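PDB 2PKE: haloacid delahogenase-like family hydrolase from Xanthomonas campestris pv. campestris, which probably acts as a magnesium-dependent phosphatase of the haloacid dehalogenase-like hydrolase family. Local coordinates for residues A[20-23]-A[27-30]; A[111-116]-A[148-153]; A[126-131]-A[238-243]; A[200-205]-A[244-249]. All blocks are in the same frame, centred on the assembly; numbering follows the deposited sequence.

How the contacts relate
The magnesium site and the far edge of the fold show how contact chemistry follows position. Contact 1 lies close to the centre of the chain and is polar, built on a carboxylate, backbone N-H groups and waters, one of them on the metal. Contact 2, about 12 Å away between centres, touches it through Ile114 and mixes methyl packing with a methyl-carbonyl contact between two loops. Contacts 3 and 4 are peripheral; each sets an aromatic side chain against helix 236-250, Tyr128 from just before strand 129-135 and Trp202 from strand 202-205, but contact 4 is buried and contact 3 only partly so. They meet where Tyr128 OH reaches Asp244 OD2 and Leu243 packs on Trp202. Contacts 2 and 3 touch, Leu153 against Val130.

Contact 1. Residues A[20-23]-A[27-30]; sequences GDDT and SEDY. With MG (magnesium ion), chain C.
Asp21 and Ser27 touch, Ser27 OG lying 3.4 Å from Asp21 CG, while the Asp21 carboxylate takes its polar partners elsewhere: a salt bridge to Lys144 and hydrogen bonds to Trp25 and Gln141. What Asp21 gives the metal is its backbone, since its carbonyl O binds magnesium at 2.1 Å. The next residue spans the contact. With CG anti to the carbonyl carbon (chi1 -49°), Asp22 extends its carboxylate to the start of helix 28-42. There OD1 accepts a nearly straight bond (167°) from Glu28 N, 2.7 Å away, on its syn lone pair, and a weak second one from Ser27 N. Its other oxygen, OD2, accepts from a magnesium-bound water and from a further water. That further water also takes a bond from Ser27 OG and gives one to Glu28 OE1, so it stands between two acid groups whose nearest oxygens, Asp22 OD2 and Glu28 OE1, are 4.1 Å apart. Thr23 closes the turn through its N to Gly20 O. Asp19 and Asn187 complete the magnesium site, and the turn that presents Asp21 to it fits the DxDx(T/V) motif of the haloacid dehalogenase superfamily.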
# COMPACT_ATOMS: atom_id res chain seq x y z
N GLY A 20 -1.72 10.02 10.72
CA GLY A 20 -2.14 11.07 9.76
C GLY A 20 -3.61 11.45 9.92
O GLY A 20 -3.95 12.54 10.40
N ASP A 21 -4.48 10.57 9.48
CA ASP A 21 -5.92 10.84 9.41
C ASP A 21 -6.46 11.19 10.79
O ASP A 21 -6.30 10.42 11.76
CB ASP A 21 -6.68 9.61 8.92
CG ASP A 21 -6.48 9.28 7.43
OD1 ASP A 21 -6.17 10.11 6.59
OD2 ASP A 21 -6.74 8.12 7.07
N ASP A 22 -7.01 12.39 10.91
CA ASP A 22 -7.64 12.88 12.12
C ASP A 22 -6.66 13.22 13.25
O ASP A 22 -7.09 13.45 14.39
CB ASP A 22 -8.69 11.89 12.62
CG ASP A 22 -9.62 11.47 11.51
OD1 ASP A 22 -10.21 12.37 10.88
OD2 ASP A 22 -9.66 10.25 11.25
N THR A 23 -5.38 13.29 12.88
CA THR A 23 -4.29 13.69 13.77
C THR A 23 -3.54 14.90 13.13
O THR A 23 -3.46 15.99 13.73
CB THR A 23 -3.29 12.54 14.06
OG1 THR A 23 -3.95 11.47 14.77
CG2 THR A 23 -2.11 13.07 14.88
N SER A 27 -10.03 13.87 8.11
CA SER A 27 -10.32 12.68 7.31
C SER A 27 -11.71 12.16 7.58
O SER A 27 -12.47 11.91 6.67
CB SER A 27 -9.35 11.56 7.64
OG SER A 27 -9.68 10.38 6.95
N GLU A 28 -12.01 12.01 8.85
CA GLU A 28 -13.28 11.45 9.25
C GLU A 28 -14.45 12.28 8.72
O GLU A 28 -15.47 11.73 8.39
CB GLU A 28 -13.35 11.37 10.78
CG GLU A 28 -14.51 10.52 11.24
CD GLU A 28 -14.40 9.05 10.77
OE1 GLU A 28 -13.27 8.51 10.60
OE2 GLU A 28 -15.48 8.41 10.58
N ASP A 29 -14.30 13.59 8.66
CA ASP A 29 -15.36 14.46 8.13
C ASP A 29 -15.81 13.96 6.77
O ASP A 29 -16.99 13.95 6.46
CB ASP A 29 -14.87 15.91 7.90
CG ASP A 29 -14.38 16.59 9.16
OD1 ASP A 29 -13.53 16.03 9.87
OD2 ASP A 29 -14.81 17.74 9.39
N TYR A 30 -14.83 13.59 5.94
CA TYR A 30 -15.11 13.14 4.58
C TYR A 30 -15.72 11.75 4.51
O TYR A 30 -16.52 11.47 3.63
CB TYR A 30 -13.85 13.25 3.71
CG TYR A 30 -13.40 14.70 3.61
CD1 TYR A 30 -14.01 15.56 2.72
CD2 TYR A 30 -12.44 15.22 4.45
CE1 TYR A 30 -13.66 16.88 2.65
CE2 TYR A 30 -12.08 16.56 4.39
CZ TYR A 30 -12.70 17.38 3.48
OH TYR A 30 -12.36 18.71 3.39
MG MG C . -6.21 8.68 12.85
O HOH W 1 -10.69 8.87 9.01
O HOH W 2 -8.25 8.47 12.61
O HOH W 3 -6.07 6.98 14.20
O HOH W 4 -5.47 7.43 11.27

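Contact 2. Residues A[111-116]-A[148-153]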
# COMPACT_ATOMS: atom_id res chain seq x y z
N VAL A 111 -7.37 17.52 1.48
CA VAL A 111 -6.56 17.30 2.68
C VAL A 111 -6.27 18.64 3.35
O VAL A 111 -5.45 19.47 2.88
CB VAL A 111 -5.24 16.53 2.36
CG1 VAL A 111 -4.46 16.30 3.61
CG2 VAL A 111 -5.57 15.21 1.69
N GLU A 112 -6.95 18.86 4.45
CA GLU A 112 -6.85 20.09 5.20
C GLU A 112 -6.16 19.79 6.52
O GLU A 112 -6.71 19.10 7.38
CB GLU A 112 -8.24 20.65 5.44
CG GLU A 112 -8.29 21.78 6.47
CD GLU A 112 -9.71 22.29 6.72
OE1 GLU A 112 -10.65 21.85 6.01
OE2 GLU A 112 -9.87 23.13 7.64
N VAL A 113 -4.95 20.33 6.66
CA VAL A 113 -4.18 20.15 7.85
C VAL A 113 -4.89 20.83 9.03
O VAL A 113 -5.53 21.87 8.89
CB VAL A 113 -2.70 20.60 7.63
CG1 VAL A 113 -1.86 20.58 8.96
CG2 VAL A 113 -2.07 19.71 6.59
N ILE A 114 -4.82 20.21 10.19
CA ILE A 114 -5.51 20.71 11.38
C ILE A 114 -4.75 21.91 11.96
O ILE A 114 -3.52 21.97 11.88
CB ILE A 114 -5.66 19.56 12.41
CG1 ILE A 114 -6.82 18.66 11.96
CG2 ILE A 114 -5.81 20.12 13.82
CD1 ILE A 114 -6.82 17.27 12.57
N ALA A 115 -5.48 22.87 12.51
CA ALA A 115 -4.88 24.06 13.10
C ALA A 115 -3.78 23.72 14.10
O ALA A 115 -4.01 22.94 15.02
CB ALA A 115 -5.95 24.92 13.80
N GLY A 116 -2.60 24.29 13.87
CA GLY A 116 -1.46 24.18 14.78
C GLY A 116 -0.52 23.02 14.54
O GLY A 116 0.55 22.93 15.16
N SER A 148 -1.11 17.64 1.66
CA SER A 148 -1.20 18.29 2.96
C SER A 148 -0.31 19.49 3.05
O SER A 148 -0.60 20.38 3.82
CB SER A 148 -0.85 17.34 4.14
OG SER A 148 0.52 16.98 4.14
N GLY A 149 0.80 19.47 2.31
CA GLY A 149 1.88 20.44 2.46
C GLY A 149 2.93 20.07 3.49
O GLY A 149 3.99 20.68 3.54
N LEU A 150 2.69 19.01 4.27
CA LEU A 150 3.62 18.58 5.31
C LEU A 150 4.74 17.63 4.86
O LEU A 150 5.49 17.17 5.68
CB LEU A 150 2.85 17.88 6.46
CG LEU A 150 1.72 18.66 7.17
CD1 LEU A 150 0.96 17.71 8.04
CD2 LEU A 150 2.26 19.80 8.02
N SER A 151 4.85 17.33 3.56
CA SER A 151 5.92 16.45 3.01
C SER A 151 7.33 16.82 3.37
O SER A 151 8.17 15.96 3.55
CB SER A 151 5.88 16.40 1.47
OG SER A 151 4.83 15.58 1.07
N ASP A 152 7.62 18.10 3.42
CA ASP A 152 8.95 18.52 3.79
C ASP A 152 9.33 18.09 5.20
O ASP A 152 10.52 17.96 5.47
CB ASP A 152 9.15 20.04 3.61
CG ASP A 152 8.24 20.85 4.51
OD1 ASP A 152 7.07 20.50 4.67
OD2 ASP A 152 8.71 21.86 5.05
N LEU A 153 8.35 17.93 6.10
CA LEU A 153 8.61 17.49 7.45
C LEU A 153 8.59 15.98 7.63
O LEU A 153 9.11 15.48 8.61
CB LEU A 153 7.58 18.07 8.44
CG LEU A 153 7.51 19.59 8.58
CD1 LEU A 153 6.27 20.01 9.37
CD2 LEU A 153 8.79 20.07 9.27
O HOH W 5 -3.56 21.19 3.01
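Val113 and Leu150 reach toward each other from two loops, tip to tip, and supply the purely apolar part of the contact. Val113 CG2 lies 3.9 Å from Leu150 CD1, with Val113 CG1 only slightly farther from the same methyl. Val111 adds a second patch two residues earlier, its CG1 resting 3.8 Å from Ser148 CB. The CB of Ser148 therefore serves as a small apolar surface touched by both valines, Val113 CG2 approaching it to 3.6 Å.

Apolar and polar groups meet where Val113 CG2 presses on the carbonyl of Ser148, 3.2 Å from its O, a snug fit for a methyl. A water lies near both Val111 O and Ser148 O.

No direct hydrogen bond joins the two segments; Ser148 OG is engaged along its own chain. The hydroxyl sits between its own backbone N and carbonyl carbon (chi1 68°), which lets OG accept from Leu150 N at 3.0 Å. Ile145 O is its other partner, and CB is left to the valines. Gly149, with positive phi, turns the chain out of helix 138-148 and Leu150 back toward Val113. Segment 111-116, paired by backbone bonds with Leu24 and Lys26, is consistent with the return linker of a C1-type cap; it packs here on the ST turn at the end of helix 138-148.

Contact 3. Residues A[126-131]-A[238-243]; sequences ADYAVV and AAVRAL
Tyr128 swings its ring toward helix 236-250 because CG stands anti to the carbonyl carbon (chi1 -58°), while Val240 places CG1 anti to its own backbone N (chi1 166°) and sends that methyl to meet it. The two side chains come from opposite directions, and the methyl settles over one face of the phenol. Val240 CG1 is 3.5 Å from the centroid of the Tyr128 ring and 24° off the normal, a close CH-pi contact displaced toward the rim, where Tyr128 CE2 is 3.3 Å from the methyl carbon. Beyond the ring, Tyr128 OH lies 4.0 Å from Arg241 CA; its hydrogen-bonding partner is Asp244, one helical turn after Val240. Farther out, Asp127 and Arg241 carry opposite charges, but Asp127 OD2 and Arg241 NH2 are 4.7 Å apart and form no salt bridge. The water modelled between them sits too close to the carboxylate to be relied on. Val240 also packs on Ile204 and Ile124, which ties the ring into the layer between sheet and helices. The chemistry implies a grip in two parts: dispersion over the ring face holds the aromatic body, and the hydrogen bond between its hydroxyl and Asp244 would hold the far end.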
# COMPACT_ATOMS: atom_id res chain seq x y z
N ALA A 126 12.72 19.63 15.55
CA ALA A 126 13.96 20.33 15.92
C ALA A 126 14.81 19.50 16.88
O ALA A 126 16.03 19.60 16.86
CB ALA A 126 13.63 21.71 16.54
N ASP A 127 14.17 18.68 17.73
CA ASP A 127 14.86 17.91 18.79
C ASP A 127 14.82 16.39 18.67
O ASP A 127 15.54 15.69 19.39
CB ASP A 127 14.25 18.27 20.16
CG ASP A 127 14.38 19.73 20.49
OD1 ASP A 127 15.49 20.23 20.36
OD2 ASP A 127 13.38 20.37 20.88
N TYR A 128 13.91 15.89 17.83
CA TYR A 128 13.60 14.48 17.69
C TYR A 128 13.49 14.12 16.21
O TYR A 128 13.07 14.98 15.43
CB TYR A 128 12.26 14.20 18.34
CG TYR A 128 12.24 14.59 19.78
CD1 TYR A 128 12.76 13.74 20.75
CD2 TYR A 128 11.75 15.82 20.19
CE1 TYR A 128 12.77 14.11 22.10
CE2 TYR A 128 11.74 16.18 21.55
CZ TYR A 128 12.28 15.34 22.50
OH TYR A 128 12.33 15.69 23.88
N ALA A 129 13.84 12.89 15.84
CA ALA A 129 13.44 12.30 14.57
C ALA A 129 11.94 12.23 14.56
O ALA A 129 11.33 12.02 15.62
CB ALA A 129 13.98 10.89 14.40
N VAL A 130 11.35 12.38 13.38
CA VAL A 130 9.87 12.25 13.24
C VAL A 130 9.52 11.25 12.14
O VAL A 130 10.24 11.11 11.17
CB VAL A 130 9.17 13.60 12.98
CG1 VAL A 130 9.34 14.56 14.18
CG2 VAL A 130 9.64 14.24 11.65
N VAL A 131 8.41 10.51 12.30
CA VAL A 131 7.97 9.57 11.28
C VAL A 131 6.44 9.64 11.22
O VAL A 131 5.76 9.77 12.22
CB VAL A 131 8.49 8.09 11.55
CG1 VAL A 131 8.20 7.62 13.02
CG2 VAL A 131 7.92 7.10 10.48
N ALA A 238 5.39 20.20 24.13
CA ALA A 238 5.52 20.15 25.61
C ALA A 238 5.34 18.72 26.16
O ALA A 238 6.04 18.29 27.07
CB ALA A 238 4.51 21.12 26.29
N ALA A 239 4.40 18.00 25.58
CA ALA A 239 4.07 16.62 25.99
C ALA A 239 5.22 15.71 25.66
O ALA A 239 5.58 14.90 26.47
CB ALA A 239 2.73 16.13 25.37
N VAL A 240 5.83 15.89 24.49
CA VAL A 240 6.99 15.08 24.08
C VAL A 240 8.13 15.29 25.07
O VAL A 240 8.77 14.32 25.54
CB VAL A 240 7.45 15.39 22.62
CG1 VAL A 240 8.91 14.76 22.33
CG2 VAL A 240 6.40 14.89 21.64
N ARG A 241 8.37 16.56 25.41
CA ARG A 241 9.42 16.93 26.32
C ARG A 241 9.19 16.33 27.70
O ARG A 241 10.14 15.94 28.35
CB ARG A 241 9.49 18.43 26.48
CG ARG A 241 10.12 19.12 25.36
CD ARG A 241 10.07 20.64 25.53
NE ARG A 241 10.08 21.16 24.20
CZ ARG A 241 9.14 21.91 23.64
NH1 ARG A 241 8.11 22.37 24.35
NH2 ARG A 241 9.30 22.24 22.36
N ALA A 242 7.92 16.30 28.15
CA ALA A 242 7.58 15.81 29.46
C ALA A 242 7.80 14.30 29.50
O ALA A 242 8.33 13.78 30.48
CB ALA A 242 6.08 16.16 29.82
N LEU A 243 7.40 13.62 28.42
CA LEU A 243 7.60 12.18 28.29
C LEU A 243 9.08 11.85 28.25
O LEU A 243 9.52 10.89 28.89
CB LEU A 243 6.85 11.61 27.09
CG LEU A 243 5.31 11.56 27.33
CD1 LEU A 243 4.60 11.30 25.95
CD2 LEU A 243 4.94 10.55 28.39
O HOH W 6 10.97 20.11 20.55

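Contact 4. Residues A[200-205]-A[244-249]; sequences GGWGIY and DAQAGR
Trp202 carries its indole out from strand 202-205 to the last turns of helix 236-250, its CG anti to the carbonyl carbon (chi1 -52°), while chi2 of 85° sets the indole plane nearly perpendicular to the plane through CA, CB and CG. In that pose the six-membered ring leads, and two residues of the helix divide its outer atoms between them. Ala247 has a single methyl to offer, and its CB lies 3.6 Å from Trp202 CZ2. Gln246 takes the adjoining corner. Leaving the helix with CG opposite the backbone N and continuing fully extended, its chain crosses the outer end of the ring at a slant, Gln246 CG sitting 3.9 Å from Trp202 CH2, before the amide arrives at the indole edge. There Gln246 NE2 lies in the ring plane, 3.5 Å from Trp202 CZ3, and the amide plane stands 77° from that of the indole.

That approach is van der Waals packing, for the amide is bonded elsewhere: OE1 to Arg228 and NE2 to Pro225 O. Trp202 NE1 likewise bonds to Glu180 O, and Arg226 adds a cation-pi interaction with the indole. Each polar group in this buried contact thus finds a partner beyond the helix-strand interface. The implication is that shape does the work between strand and helix, while outside hydrogen bonds fix the rotation of both the indole and the amide.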
# COMPACT_ATOMS: atom_id res chain seq x y z
N GLY A 200 6.13 -1.19 25.07
CA GLY A 200 6.99 -0.46 25.99
C GLY A 200 7.25 0.99 25.61
O GLY A 200 8.14 1.63 26.16
N GLY A 201 6.46 1.52 24.68
CA GLY A 201 6.64 2.91 24.20
C GLY A 201 5.79 3.89 24.97
O GLY A 201 5.21 3.57 26.02
N TRP A 202 5.73 5.08 24.44
CA TRP A 202 5.04 6.18 25.03
C TRP A 202 4.04 6.69 24.04
O TRP A 202 4.15 6.47 22.86
CB TRP A 202 6.00 7.32 25.38
CG TRP A 202 7.18 6.87 26.20
CD1 TRP A 202 8.33 6.34 25.73
CD2 TRP A 202 7.31 6.93 27.61
NE1 TRP A 202 9.18 6.06 26.77
CE2 TRP A 202 8.59 6.42 27.94
CE3 TRP A 202 6.48 7.37 28.65
CZ2 TRP A 202 9.04 6.29 29.25
CZ3 TRP A 202 6.94 7.25 29.96
CH2 TRP A 202 8.21 6.74 30.24
N GLY A 203 3.02 7.37 24.56
CA GLY A 203 1.88 7.76 23.79
C GLY A 203 1.43 9.17 24.07
O GLY A 203 1.45 9.62 25.21
N ILE A 204 1.01 9.84 23.03
CA ILE A 204 0.22 11.07 23.14
C ILE A 204 -1.12 10.86 22.40
O ILE A 204 -1.16 10.55 21.20
CB ILE A 204 0.96 12.26 22.58
CG1 ILE A 204 2.19 12.57 23.46
CG2 ILE A 204 0.03 13.48 22.45
CD1 ILE A 204 3.17 13.54 22.76
N TYR A 205 -2.19 11.05 23.15
CA TYR A 205 -3.56 10.86 22.73
C TYR A 205 -4.26 12.19 22.53
O TYR A 205 -4.49 12.92 23.49
CB TYR A 205 -4.28 10.09 23.78
CG TYR A 205 -5.76 9.85 23.51
CD1 TYR A 205 -6.19 9.45 22.26
CD2 TYR A 205 -6.70 9.97 24.53
CE1 TYR A 205 -7.54 9.20 22.02
CE2 TYR A 205 -8.04 9.74 24.31
CZ TYR A 205 -8.46 9.36 23.05
OH TYR A 205 -9.79 9.08 22.80
N ASP A 244 9.85 12.66 27.52
CA ASP A 244 11.26 12.50 27.47
C ASP A 244 11.90 12.65 28.83
O ASP A 244 12.81 11.92 29.15
CB ASP A 244 11.84 13.50 26.49
CG ASP A 244 13.33 13.28 26.22
OD1 ASP A 244 13.96 12.36 26.74
OD2 ASP A 244 13.85 14.09 25.45
N ALA A 245 11.44 13.60 29.62
CA ALA A 245 12.00 13.81 30.96
C ALA A 245 11.78 12.56 31.83
O ALA A 245 12.69 12.09 32.47
CB ALA A 245 11.41 15.03 31.61
N GLN A 246 10.55 12.05 31.82
CA GLN A 246 10.15 10.84 32.55
C GLN A 246 10.98 9.63 32.12
O GLN A 246 11.50 8.87 32.95
CB GLN A 246 8.66 10.61 32.27
CG GLN A 246 7.99 9.45 33.02
CD GLN A 246 6.44 9.37 32.82
OE1 GLN A 246 5.81 10.31 32.33
NE2 GLN A 246 5.86 8.22 33.18
N ALA A 247 11.15 9.49 30.81
CA ALA A 247 11.92 8.36 30.24
C ALA A 247 13.38 8.37 30.71
O ALA A 247 14.00 7.33 31.05
CB ALA A 247 11.86 8.44 28.68
N GLY A 248 13.95 9.56 30.69
CA GLY A 248 15.33 9.75 31.11
C GLY A 248 15.57 9.44 32.58
O GLY A 248 16.59 8.92 32.92
N ARG A 249 14.61 9.73 33.46
CA ARG A 249 14.75 9.39 34.88
C ARG A 249 14.70 7.87 35.12
O ARG A 249 15.13 7.39 36.16
CB ARG A 249 13.63 10.06 35.68
CG ARG A 249 13.81 11.52 35.98
CD ARG A 249 12.74 12.04 36.92
NE ARG A 249 11.45 12.32 36.27
CZ ARG A 249 11.13 13.46 35.66
NH1 ARG A 249 11.98 14.47 35.58
NH2 ARG A 249 9.94 13.61 35.10